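Local structure of hdh assembly factor Kustc1130 (Kuenenia stuttgartiensis, 6HIF) at residues E48-G52 with D53-T57. The protein probably assists the assembly of hydrazine dehydrogenase (HDH), the multihaem enzyme of this anammox bacterium. Sequence-based numbering, arbitrary orientation.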
loop_
_atom_site.group_PDB
_atom_site.type_symbol
_atom_site.label_atom_id
_atom_site.label_comp_id
_atom_site.label_asym_id
_atom_site.label_seq_id
_atom_site.Cartn_x
_atom_site.Cartn_y
_atom_site.Cartn_z
ATOM N N GLU Y 48 -46.422 -60.585 -37.157
ATOM C CA GLU Y 48 -45.124 -60.312 -37.756
ATOM C C GLU Y 48 -45.283 -59.310 -38.896
ATOM O O GLU Y 48 -46.100 -59.500 -39.797
ATOM C CB GLU Y 48 -44.394 -61.603 -38.147
ATOM C CG GLU Y 48 -45.219 -62.544 -39.006
ATOM C CD GLU Y 48 -44.467 -63.755 -39.533
ATOM O OE1 GLU Y 48 -44.881 -64.889 -39.215
ATOM O OE2 GLU Y 48 -43.471 -63.560 -40.266
ATOM N N ILE Y 49 -44.488 -58.236 -38.823
ATOM C CA ILE Y 49 -44.500 -57.177 -39.815
ATOM C C ILE Y 49 -43.208 -57.254 -40.627
ATOM O O ILE Y 49 -42.111 -57.232 -40.068
ATOM C CB ILE Y 49 -44.688 -55.797 -39.147
ATOM C CG1 ILE Y 49 -45.924 -55.766 -38.242
ATOM C CG2 ILE Y 49 -44.725 -54.691 -40.195
ATOM C CD1 ILE Y 49 -46.077 -54.495 -37.443
ATOM N N LYS Y 50 -43.368 -57.355 -41.951
ATOM C CA LYS Y 50 -42.256 -57.344 -42.888
ATOM C C LYS Y 50 -42.243 -56.011 -43.633
ATOM O O LYS Y 50 -43.212 -55.660 -44.307
ATOM C CB LYS Y 50 -42.392 -58.497 -43.888
ATOM C CG LYS Y 50 -41.575 -59.747 -43.593
ATOM C CD LYS Y 50 -41.748 -60.816 -44.652
ATOM C CE LYS Y 50 -40.510 -61.666 -44.846
ATOM N NZ LYS Y 50 -40.758 -62.808 -45.758
ATOM N N VAL Y 51 -41.141 -55.269 -43.487
ATOM C CA VAL Y 51 -40.897 -54.081 -44.291
ATOM C C VAL Y 51 -39.513 -54.215 -44.922
ATOM O O VAL Y 51 -38.506 -54.229 -44.214
ATOM C CB VAL Y 51 -41.020 -52.780 -43.473
ATOM C CG1 VAL Y 51 -40.815 -51.557 -44.353
ATOM C CG2 VAL Y 51 -42.347 -52.684 -42.738
ATOM N N GLY Y 52 -39.482 -54.310 -46.257
ATOM C CA GLY Y 52 -38.257 -54.628 -46.971
ATOM C C GLY Y 52 -37.673 -55.955 -46.492
ATOM O O GLY Y 52 -38.355 -56.977 -46.517
ATOM N N ASP Y 53 -36.420 -55.912 -46.025
ATOM C CA ASP Y 53 -35.723 -57.096 -45.547
ATOM C C ASP Y 53 -35.929 -57.259 -44.042
ATOM O O ASP Y 53 -35.586 -58.297 -43.478
ATOM C CB ASP Y 53 -34.232 -57.053 -45.900
ATOM C CG ASP Y 53 -33.938 -57.287 -47.372
ATOM O OD1 ASP Y 53 -34.762 -57.944 -48.046
ATOM O OD2 ASP Y 53 -32.884 -56.808 -47.834
ATOM N N GLU Y 54 -36.491 -56.228 -43.404
ATOM C CA GLU Y 54 -36.606 -56.201 -41.955
ATOM C C GLU Y 54 -37.881 -56.908 -41.500
ATOM O O GLU Y 54 -38.910 -56.860 -42.172
ATOM C CB GLU Y 54 -36.497 -54.768 -41.434
ATOM C CG GLU Y 54 -35.148 -54.469 -40.813
ATOM C CD GLU Y 54 -34.512 -53.181 -41.300
ATOM O OE1 GLU Y 54 -34.046 -53.159 -42.456
ATOM O OE2 GLU Y 54 -34.492 -52.201 -40.527
ATOM N N GLU Y 55 -37.774 -57.568 -40.341
ATOM C CA GLU Y 55 -38.879 -58.271 -39.713
ATOM C C GLU Y 55 -38.991 -57.836 -38.256
ATOM O O GLU Y 55 -37.986 -57.609 -37.585
ATOM C CB GLU Y 55 -38.657 -59.783 -39.770
ATOM C CG GLU Y 55 -38.914 -60.386 -41.137
ATOM C CD GLU Y 55 -38.467 -61.829 -41.291
ATOM O OE1 GLU Y 55 -37.874 -62.373 -40.334
ATOM O OE2 GLU Y 55 -38.708 -62.406 -42.371
ATOM N N CYS Y 56 -40.234 -57.738 -37.780
ATOM C CA CYS Y 56 -40.510 -57.415 -36.392
ATOM C C CYS Y 56 -41.777 -58.149 -35.959
ATOM O O CYS Y 56 -42.782 -58.142 -36.667
ATOM C CB CYS Y 56 -40.652 -55.905 -36.221
ATOM S SG CYS Y 56 -41.358 -55.388 -34.632
ATOM N N THR Y 57 -41.706 -58.797 -34.794
ATOM C CA THR Y 57 -42.859 -59.448 -34.197
ATOM C C THR Y 57 -43.401 -58.562 -33.073
ATOM O O THR Y 57 -42.688 -58.256 -32.118
ATOM C CB THR Y 57 -42.538 -60.909 -33.841
ATOM O OG1 THR Y 57 -43.691 -61.484 -33.228
ATOM C CG2 THR Y 57 -41.334 -61.071 -32.937
#
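Lys-50 and Glu-55 face each other as a non-hydrogen-bonded pair of an antiparallel hairpin, their side chains rising side by side from the same face of the sheet. From CB outward, Glu-55 first sends CG, anti to the carbonyl carbon (chi1 -76°), against Lys-50 CG at 3.7 Å. The chain then runs on extended, which brings CD alongside Lys-50 CE. At the tip, Glu-55 OE2 lies against Lys-50 CE, and its salt bridge to Lys-50 NZ is long, 4.0 Å. Glu-48 ends on this face too, its OE2 5.3 Å from Glu-55 OE2; the lysine probably offsets part of the charge on Glu-55, while Glu-48 stands farther from it.

On the other face, Ile-49 packs on Val-77, and Val-51 on Ile-75 and Phe-66, while Cys-56 closes a disulfide with Cys-64. The backbones are joined by two reciprocal pairs of hydrogen bonds. Ile-49 N to Cys-56 O is 2.8 Å and almost straight; beside the turn, Glu-54 N approaches Val-51 O from above the carbonyl plane. Gly-52, with positive phi (57°), and Asp-53 fill the corners. This is a beta hairpin with a two-residue loop, closed by a type II' turn; its strand 54-57 is an outermost strand of the chain's four-stranded antiparallel sheet, strand 48-51 joins it to strand 71-79, and the disulfide ties it to strand 63-68 of the other sheet.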